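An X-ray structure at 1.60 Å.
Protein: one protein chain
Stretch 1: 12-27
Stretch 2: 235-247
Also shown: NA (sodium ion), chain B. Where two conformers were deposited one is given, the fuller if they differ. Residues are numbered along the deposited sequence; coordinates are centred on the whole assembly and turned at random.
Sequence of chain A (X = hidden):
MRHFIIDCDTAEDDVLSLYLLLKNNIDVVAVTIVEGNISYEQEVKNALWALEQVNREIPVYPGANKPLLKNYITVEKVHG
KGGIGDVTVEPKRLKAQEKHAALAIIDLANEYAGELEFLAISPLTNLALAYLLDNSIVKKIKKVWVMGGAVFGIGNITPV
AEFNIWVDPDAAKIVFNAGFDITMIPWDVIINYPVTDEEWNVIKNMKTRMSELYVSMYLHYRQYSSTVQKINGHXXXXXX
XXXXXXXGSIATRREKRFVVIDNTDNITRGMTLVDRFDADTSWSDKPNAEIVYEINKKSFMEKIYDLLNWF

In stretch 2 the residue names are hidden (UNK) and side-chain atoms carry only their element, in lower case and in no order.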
ATOM      1  N   GLU A  12       5.536   8.116  33.379  1.00 24.86           N
ATOM      2  CA  GLU A  12       6.143   7.493  34.558  1.00 24.97           C
ATOM      3  C   GLU A  12       7.476   6.757  34.319  1.00 25.55           C
ATOM      4  O   GLU A  12       8.447   6.982  35.035  1.00 25.34           O
ATOM      5  CB  GLU A  12       5.119   6.600  35.285  1.00 26.85           C
ATOM      6  CG  GLU A  12       4.751   5.244  34.598  1.00 27.62           C
ATOM      7  CD  GLU A  12       4.192   5.373  33.186  1.00 28.26           C
ATOM      8  OE1 GLU A  12       2.999   5.776  33.071  1.00 30.92           O
ATOM      9  OE2 GLU A  12       4.930   5.065  32.205  1.00 28.39           O
ATOM     10  N   ASP A  13       7.528   5.934  33.281  1.00 24.76           N
ATOM     11  CA  ASP A  13       8.708   5.096  33.083  1.00 24.88           C
ATOM     12  C   ASP A  13       9.869   5.908  32.502  1.00 23.82           C
ATOM     13  O   ASP A  13      11.040   5.485  32.626  1.00 24.36           O
ATOM     14  CB  ASP A  13       8.394   3.870  32.206  1.00 24.75           C
ATOM     15  CG  ASP A  13       8.990   2.574  32.756  1.00 27.05           C
ATOM     16  OD1 ASP A  13       8.987   2.357  33.992  1.00 29.12           O
ATOM     17  OD2 ASP A  13       9.432   1.732  31.958  1.00 26.64           O
ATOM     18  N   ASP A  14       9.587   7.063  31.888  1.00 22.72           N
ATOM     19  CA  ASP A  14      10.655   7.995  31.446  1.00 21.66           C
ATOM     20  C   ASP A  14      11.307   8.636  32.670  1.00 22.04           C
ATOM     21  O   ASP A  14      12.516   8.770  32.748  1.00 22.03           O
ATOM     22  CB  ASP A  14      10.109   9.116  30.530  1.00 21.39           C
ATOM     23  CG  ASP A  14       9.378   8.603  29.310  1.00 24.13           C
ATOM     24  OD1 ASP A  14      10.023   8.541  28.228  1.00 25.20           O
ATOM     25  OD2 ASP A  14       8.160   8.259  29.413  1.00 23.61           O
ATOM     26  N   VAL A  15      10.472   9.117  33.605  1.00 22.75           N
ATOM     27  CA  VAL A  15      10.980   9.665  34.867  1.00 23.83           C
ATOM     28  C   VAL A  15      11.841   8.641  35.602  1.00 24.55           C
ATOM     29  O   VAL A  15      12.982   8.947  36.022  1.00 24.81           O
ATOM     30  CB  VAL A  15       9.839  10.162  35.782  1.00 24.93           C
ATOM     31  CG1 VAL A  15      10.412  10.596  37.186  1.00 26.10           C
ATOM     32  CG2 VAL A  15       9.123  11.330  35.094  1.00 26.12           C
ATOM     33  N   LEU A  16      11.353   7.407  35.727  1.00 25.43           N
ATOM     34  CA  LEU A  16      12.147   6.392  36.423  1.00 26.41           C
ATOM     35  C   LEU A  16      13.457   6.046  35.694  1.00 25.98           C
ATOM     36  O   LEU A  16      14.467   5.795  36.333  1.00 26.64           O
ATOM     37  CB  LEU A  16      11.325   5.131  36.678  1.00 28.65           C
ATOM     38  CG  LEU A  16      11.820   4.282  37.846  1.00 30.79           C
ATOM     39  CD1 LEU A  16      11.440   4.933  39.186  1.00 33.45           C
ATOM     40  CD2 LEU A  16      11.263   2.865  37.780  1.00 31.81           C
ATOM     41  N   SER A  17      13.423   6.068  34.369  1.00 24.00           N
ATOM     42  CA  SER A  17      14.641   5.810  33.566  1.00 23.35           C
ATOM     43  C   SER A  17      15.703   6.923  33.777  1.00 23.45           C
ATOM     44  O   SER A  17      16.912   6.627  33.935  1.00 23.97           O
ATOM     45  CB  SER A  17      14.270   5.697  32.085  1.00 22.64           C
ATOM     46  OG  SER A  17      13.501   4.525  31.843  1.00 23.32           O
ATOM     47  N   LEU A  18      15.272   8.182  33.748  1.00 23.07           N
ATOM     48  CA  LEU A  18      16.153   9.310  34.049  1.00 23.20           C
ATOM     49  C   LEU A  18      16.798   9.075  35.416  1.00 24.14           C
ATOM     50  O   LEU A  18      18.023   9.217  35.594  1.00 24.06           O
ATOM     51  CB  LEU A  18      15.355  10.618  34.038  1.00 23.47           C
ATOM     52  CG  LEU A  18      16.103  11.858  34.525  1.00 23.51           C
ATOM     53  CD1 LEU A  18      17.276  12.237  33.633  1.00 25.94           C
ATOM     54  CD2 LEU A  18      15.123  13.027  34.647  1.00 25.32           C
ATOM     55  N   TYR A  19      15.971   8.729  36.404  1.00 24.83           N
ATOM     56  CA  TYR A  19      16.473   8.517  37.764  1.00 27.02           C
ATOM     57  C   TYR A  19      17.443   7.327  37.853  1.00 27.71           C
ATOM     58  O   TYR A  19      18.417   7.389  38.602  1.00 29.10           O
ATOM     59  CB  TYR A  19      15.331   8.391  38.762  1.00 27.63           C
ATOM     60  CG  TYR A  19      14.546   9.658  39.032  1.00 28.41           C
ATOM     61  CD1 TYR A  19      14.933  10.905  38.532  1.00 26.72           C
ATOM     62  CD2 TYR A  19      13.427   9.622  39.833  1.00 30.60           C
ATOM     63  CE1 TYR A  19      14.211  12.067  38.823  1.00 27.78           C
ATOM     64  CE2 TYR A  19      12.699  10.782  40.125  1.00 31.69           C
ATOM     65  CZ  TYR A  19      13.098  11.997  39.630  1.00 29.08           C
ATOM     66  OH  TYR A  19      12.364  13.132  39.934  1.00 30.44           O
ATOM     67  N   LEU A  20      17.196   6.251  37.103  1.00 26.36           N
ATOM     68  CA  LEU A  20      18.092   5.094  37.101  0.50 27.88           C
ATOM     69  C   LEU A  20      19.480   5.535  36.634  1.00 27.56           C
ATOM     70  O   LEU A  20      20.488   5.147  37.227  1.00 29.00           O
ATOM     71  CB  LEU A  20      17.530   3.965  36.219  0.50 27.83           C
ATOM     72  CG  LEU A  20      18.044   2.527  36.375  0.50 29.32           C
ATOM     73  CD1 LEU A  20      17.913   2.013  37.805  0.50 32.21           C
ATOM     74  CD2 LEU A  20      17.328   1.576  35.401  0.50 29.77           C
ATOM     75  N   LEU A  21      19.528   6.353  35.577  1.00 26.11           N
ATOM     76  CA  LEU A  21      20.828   6.830  35.081  1.00 26.01           C
ATOM     77  C   LEU A  21      21.505   7.693  36.158  1.00 26.35           C
ATOM     78  O   LEU A  21      22.682   7.499  36.488  1.00 29.20           O
ATOM     79  CB  LEU A  21      20.699   7.630  33.767  1.00 25.01           C
ATOM     80  CG  LEU A  21      20.250   6.896  32.505  1.00 24.61           C
ATOM     81  CD1 LEU A  21      20.007   7.923  31.380  1.00 24.99           C
ATOM     82  CD2 LEU A  21      21.281   5.845  32.073  1.00 27.16           C
ATOM     83  N   LEU A  22      20.780   8.660  36.711  1.00 26.22           N
ATOM     84  CA  LEU A  22      21.355   9.602  37.695  1.00 27.36           C
ATOM     85  C   LEU A  22      21.767   8.963  39.021  1.00 29.87           C
ATOM     86  O   LEU A  22      22.856   9.280  39.573  1.00 31.45           O
ATOM     87  CB  LEU A  22      20.389  10.758  37.959  1.00 27.16           C
ATOM     88  CG  LEU A  22      20.086  11.682  36.787  1.00 26.91           C
ATOM     89  CD1 LEU A  22      19.093  12.769  37.224  1.00 28.23           C
ATOM     90  CD2 LEU A  22      21.325  12.331  36.215  1.00 27.41           C
ATOM     91  N   LYS A  23      20.926   8.075  39.542  1.00 30.53           N
ATOM     92  CA  LYS A  23      21.196   7.344  40.772  1.00 33.18           C
ATOM     93  C   LYS A  23      22.521   6.628  40.657  1.00 33.94           C
ATOM     94  O   LYS A  23      23.286   6.577  41.626  1.00 36.10           O
ATOM     95  CB  LYS A  23      20.108   6.289  40.999  1.00 34.13           C
ATOM     96  CG  LYS A  23      20.437   5.262  42.089  1.00 39.82           C
ATOM     97  CD  LYS A  23      20.276   5.883  43.420  1.00 42.82           C
ATOM     98  CE  LYS A  23      20.664   4.946  44.596  1.00 46.00           C
ATOM     99  NZ  LYS A  23      21.936   4.182  44.415  1.00 48.67           N
ATOM    100  N   ASN A  24      22.764   6.085  39.463  1.00 33.62           N
ATOM    101  CA  ASN A  24      23.941   5.264  39.174  1.00 34.45           C
ATOM    102  C   ASN A  24      25.173   5.996  38.583  1.00 33.90           C
ATOM    103  O   ASN A  24      26.076   5.362  38.041  1.00 35.39           O
ATOM    104  CB  ASN A  24      23.531   4.072  38.323  1.00 34.67           C
ATOM    105  CG  ASN A  24      22.710   3.050  39.123  1.00 36.63           C
ATOM    106  OD1 ASN A  24      23.254   2.333  39.982  1.00 39.29           O
ATOM    107  ND2 ASN A  24      21.396   3.014  38.884  1.00 34.73           N
ATOM    108  N   ASN A  25      25.198   7.315  38.724  1.00 32.75           N
ATOM    109  CA  ASN A  25      26.349   8.158  38.335  1.00 31.65           C
ATOM    110  C   ASN A  25      26.734   8.069  36.845  1.00 30.76           C
ATOM    111  O   ASN A  25      27.914   8.165  36.478  1.00 30.35           O
ATOM    112  CB  ASN A  25      27.567   7.878  39.231  1.00 33.35           C
ATOM    113  CG  ASN A  25      28.566   9.021  39.205  1.00 31.58           C
ATOM    114  OD1 ASN A  25      28.174  10.175  39.295  1.00 33.02           O
ATOM    115  ND2 ASN A  25      29.863   8.711  39.077  1.00 33.49           N
ATOM    116  N   ILE A  26      25.737   7.891  35.983  1.00 29.76           N
ATOM    117  CA  ILE A  26      25.889   8.048  34.527  1.00 29.32           C
ATOM    118  C   ILE A  26      25.671   9.518  34.187  1.00 28.64           C
ATOM    119  O   ILE A  26      24.732  10.126  34.703  1.00 29.71           O
ATOM    120  CB  ILE A  26      24.871   7.198  33.749  1.00 29.90           C
ATOM    121  CG1 ILE A  26      24.971   5.726  34.134  1.00 33.10           C
ATOM    122  CG2 ILE A  26      25.004   7.435  32.227  1.00 29.24           C
ATOM    123  CD1 ILE A  26      26.286   5.078  33.743  1.00 37.61           C
ATOM    124  N   ASP A  27      26.527  10.096  33.348  1.00 26.93           N
ATOM    125  CA  ASP A  27      26.432  11.519  33.005  1.00 26.62           C
ATOM    126  C   ASP A  27      25.309  11.714  31.999  1.00 25.98           C
ATOM    127  O   ASP A  27      25.401  11.276  30.871  1.00 28.33           O
ATOM    128  CB  ASP A  27      27.737  12.053  32.450  1.00 25.96           C
ATOM    129  CG  ASP A  27      27.705  13.535  32.155  1.00 27.93           C
ATOM    130  OD1 ASP A  27      27.027  14.303  32.891  1.00 28.96           O
ATOM    131  OD2 ASP A  27      28.460  13.952  31.255  1.00 32.17           O
ATOM    132  N   UNK A 235       4.146  -3.273  33.501  1.00 27.82           N
ATOM    133  CA  UNK A 235       5.443  -3.475  32.868  1.00 27.07           C
ATOM    134  C   UNK A 235       6.389  -2.282  33.052  1.00 26.10           C
ATOM    135  O   UNK A 235       5.957  -1.197  33.443  1.00 26.07           O
ATOM    136  c   UNK A 235       5.062  -3.631  31.409  1.00 25.84           C
ATOM    137  c   UNK A 235       3.163  -2.732  32.537  1.00 27.66           C
ATOM    138  c   UNK A 235       3.935  -2.681  31.232  1.00 25.63           C
ATOM    139  N   UNK A 236       7.672  -2.501  32.734  1.00 25.01           N
ATOM    140  CA  UNK A 236       8.726  -1.479  32.811  1.00 24.59           C
ATOM    141  C   UNK A 236       9.482  -1.416  31.467  1.00 23.69           C
ATOM    142  O   UNK A 236      10.675  -1.738  31.394  1.00 24.77           O
ATOM    143  n   UNK A 236       8.910  -0.863  37.415  1.00 30.89           N
ATOM    144  n   UNK A 236       9.128   0.092  35.503  1.00 28.47           N
ATOM    145  c   UNK A 236       9.702  -1.820  33.947  1.00 26.62           C
ATOM    146  c   UNK A 236       8.868   0.300  36.784  1.00 31.19           C
ATOM    147  c   UNK A 236       9.329  -1.256  35.287  1.00 27.24           C
ATOM    148  c   UNK A 236       9.213  -1.850  36.505  1.00 29.73           C
ATOM    149  N   UNK A 237       8.793  -1.006  30.390  1.00 22.01           N
ATOM    150  CA  UNK A 237       9.448  -1.022  29.083  1.00 21.66           C
ATOM    151  C   UNK A 237      10.719  -0.176  29.039  1.00 21.72           C
ATOM    152  O   UNK A 237      11.781  -0.635  28.554  1.00 21.90           O
ATOM    153  c   UNK A 237       7.431   0.290  28.996  1.00 21.71           C
ATOM    154  c   UNK A 237       7.437  -0.433  30.331  1.00 23.00           C
ATOM    155  c   UNK A 237       8.364  -0.480  28.127  1.00 20.88           C
ATOM    156  N   UNK A 238      10.637   1.063  29.504  1.00 21.38           N
ATOM    157  CA  UNK A 238      11.778   1.986  29.451  1.00 21.49           C
ATOM    158  C   UNK A 238      12.816   1.692  30.529  1.00 22.41           C
ATOM    159  O   UNK A 238      14.020   1.755  30.267  1.00 22.39           O
ATOM    160  o   UNK A 238      10.235   3.171  27.411  1.00 23.21           O
ATOM    161  c   UNK A 238      10.196   3.728  28.538  1.00 24.12           C
ATOM    162  o   UNK A 238       9.266   4.511  28.848  1.00 29.75           O
ATOM    163  c   UNK A 238      11.270   3.431  29.553  1.00 21.74           C
ATOM    164  N   UNK A 239      12.366   1.337  31.727  1.00 22.31           N
ATOM    165  CA  UNK A 239      13.298   1.070  32.808  1.00 23.97           C
ATOM    166  C   UNK A 239      14.130  -0.192  32.559  1.00 24.42           C
ATOM    167  O   UNK A 239      15.303  -0.239  32.926  1.00 25.64           O
ATOM    168  c   UNK A 239      12.544   1.001  34.164  1.00 25.65           C
ATOM    169  N   UNK A 240      13.541  -1.200  31.911  1.00 23.89           N
ATOM    170  CA  UNK A 240      14.306  -2.375  31.487  1.00 24.40           C
ATOM    171  C   UNK A 240      15.349  -2.007  30.430  1.00 24.02           C
ATOM    172  O   UNK A 240      16.514  -2.450  30.511  1.00 24.44           O
ATOM    173  c   UNK A 240      13.385  -3.516  31.006  1.00 24.38           C
ATOM    174  c   UNK A 240      14.203  -4.600  30.262  1.00 25.63           C
ATOM    175  c   UNK A 240      12.669  -4.161  32.187  1.00 26.90           C
ATOM    176  c   UNK A 240      11.519  -5.141  31.790  1.00 27.41           C
ATOM    177  N   UNK A 241      14.951  -1.194  29.444  1.00 21.81           N
ATOM    178  CA  UNK A 241      15.877  -0.748  28.409  1.00 21.92           C
ATOM    179  C   UNK A 241      17.065  -0.027  29.052  1.00 22.39           C
ATOM    180  O   UNK A 241      18.219  -0.276  28.722  1.00 23.25           O
ATOM    181  c   UNK A 241      16.156   0.646  26.293  1.00 21.29           C
ATOM    182  o   UNK A 241      14.063  -0.523  26.818  1.00 21.53           O
ATOM    183  c   UNK A 241      15.183   0.178  27.399  1.00 19.68           C
ATOM    184  N   UNK A 242      16.755   0.869  29.976  1.00 22.84           N
ATOM    185  CA  UNK A 242      17.760   1.658  30.689  1.00 22.87           C
ATOM    186  C   UNK A 242      18.685   0.778  31.542  1.00 24.62           C
ATOM    187  O   UNK A 242      19.903   0.973  31.580  1.00 25.83           O
ATOM    188  o   UNK A 242      16.184   3.527  30.759  1.00 21.90           O
ATOM    189  c   UNK A 242      17.071   2.732  31.570  1.00 22.37           C
ATOM    190  c   UNK A 242      18.088   3.657  32.230  1.00 22.68           C
ATOM    191  N   UNK A 243      18.093  -0.189  32.235  1.00 25.14           N
ATOM    192  CA  UNK A 243      18.861  -1.110  33.082  1.00 26.01           C
ATOM    193  C   UNK A 243      19.854  -1.902  32.237  1.00 27.12           C
ATOM    194  O   UNK A 243      20.990  -2.103  32.658  1.00 27.98           O
ATOM    195  c   UNK A 243      17.926  -2.049  33.885  1.00 26.93           C
ATOM    196  N   UNK A 244      19.424  -2.352  31.060  1.00 26.13           N
ATOM    197  CA  UNK A 244      20.315  -3.088  30.146  1.00 26.88           C
ATOM    198  C   UNK A 244      21.410  -2.143  29.622  1.00 27.04           C
ATOM    199  O   UNK A 244      22.585  -2.538  29.482  1.00 28.49           O
ATOM    200  c   UNK A 244      20.441  -4.201  27.862  1.00 26.75           C
ATOM    201  c   UNK A 244      19.515  -3.716  28.984  1.00 26.34           C
ATOM    202  c   UNK A 244      18.646  -4.862  29.489  1.00 27.62           C
ATOM    203  c   UNK A 244      17.578  -5.260  28.476  1.00 25.86           C
ATOM    204  N   UNK A 245      21.060  -0.882  29.331  1.00 25.23           N
ATOM    205  CA  UNK A 245      22.095   0.082  28.894  1.00 25.79           C
ATOM    206  C   UNK A 245      23.178   0.254  29.958  1.00 27.28           C
ATOM    207  O   UNK A 245      24.377   0.269  29.660  1.00 28.38           O
ATOM    208  c   UNK A 245      21.470   1.426  28.524  1.00 24.63           C
ATOM    209  N   UNK A 246      22.773   0.306  31.219  1.00 27.64           N
ATOM    210  CA  UNK A 246      23.714   0.422  32.347  1.00 29.83           C
ATOM    211  C   UNK A 246      24.537  -0.854  32.572  1.00 31.45           C
ATOM    212  O   UNK A 246      25.775  -0.791  32.734  1.00 33.12           O
ATOM    213  c   UNK A 246      21.203   2.494  34.579  1.00 29.70           C
ATOM    214  c   UNK A 246      23.862   0.694  34.878  1.00 33.16           C
ATOM    215  c   UNK A 246      22.948   0.790  33.657  1.00 29.85           C
ATOM    216  c   UNK A 246      22.344   2.191  33.550  1.00 28.93           C
ATOM    217  N   UNK A 247      23.853  -1.996  32.592  1.00 31.90           N
ATOM    218  CA  UNK A 247      24.459  -3.315  32.847  1.00 34.05           C
ATOM    219  C   UNK A 247      23.956  -4.323  31.820  1.00 34.03           C
ATOM    220  O   UNK A 247      22.856  -4.853  31.941  1.00 33.18           O
ATOM    221  o   UNK A 247      25.330  -5.775  33.779  1.00 40.97           O
ATOM    222  c   UNK A 247      24.083  -3.775  34.263  1.00 35.90           C
ATOM    223  o   UNK A 247      24.370  -5.615  35.750  1.00 46.31           O
ATOM    224  c   UNK A 247      24.631  -5.153  34.612  1.00 40.39           C
TER
HETATM  225 NA    NA B 401       9.373   7.375  26.362  1.00 24.44          NA
HETATM  226  O   HOH W   1       7.736   6.209  27.588  1.00 21.68           O

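Position 235 has three side-chain carbons that close a ring onto its own backbone N, and the side chain stays 6.9 Å or more from stretch 1: Pro235. Position 236 carries one carbon and then a five-membered ring of three carbons and two nitrogens. One nitrogen lies 2.7 Å from OD1 of Asp13, near the ring plane, and a ring carbon lies 3.6 Å from CD2 of Leu16. This is His236, at the N-cap position, and its ND1 donates to Asp13 OD1.

Position 237 again closes three carbons onto N; that N sits 3.2 Å from Asp13 OD2 but has no hydrogen to share. It is Pro237, opening the helix. Position 238 has two carbons, the second bearing two oxygens: a carboxylate, Asp238. One oxygen, OD2, lies 3.9 Å from Asp14 OD2, and a water 2.6 Å from that oxygen and 2.8 Å from Asp14 OD2 bridges the two side chains. The water also binds the sodium ion, as does Asp14 OD1 at 2.3 Å, so the crowded acidic oxygens share a bridge.

Position 239 has a single carbon, 3.8 Å from Asp13 OD1 and 4.3 Å from Leu16 CD2: Ala239. At 240 four carbons fork at the first, with one arm two carbons long, and the CA-to-CB bond points away from stretch 1: Ile240. Position 241 has one carbon carrying an oxygen and a carbon, with no contact across: Thr241, whose OG1 donates to Pro237 O.

Position 242 repeats that fork, but its CA-to-CB bond points toward stretch 1. Its carbon arm is 3.9 Å from Leu20 CD2, and its oxygen 3.1 Å from Ser17 OG: Thr242. Position 243 is one carbon, 4.0 Å from Leu20 CD2: Ala243. Position 244 is another four-carbon fork, out of reach: Ile244. Position 245 is one carbon that points toward stretch 1 without touching it: Ala245. At 246 four carbons fork, the CA-to-CB bond points toward stretch 1, and the tip of the long arm is 3.6 Å from Leu20 CG: Ile246. Position 247 has two carbons and two terminal oxygens, out of reach; Asp247 follows the helix.

The rules read in two halves. At the N-terminal end Asp13 takes His236 on OD1 and, on OD2, Ala239 N at 3.0 Å, plus a weak bond from Asp238 N at 2.8 Å. Farther along the helices, which run nearly parallel at 20° and approach to 8.1 Å, Leu20 is a knob among Ala239, Thr242, Ala243 and Ile246, and Leu21 and Ile26 also pack on Ile246.

Stretch 2, residues 235-247: PHPDAITTAIAID
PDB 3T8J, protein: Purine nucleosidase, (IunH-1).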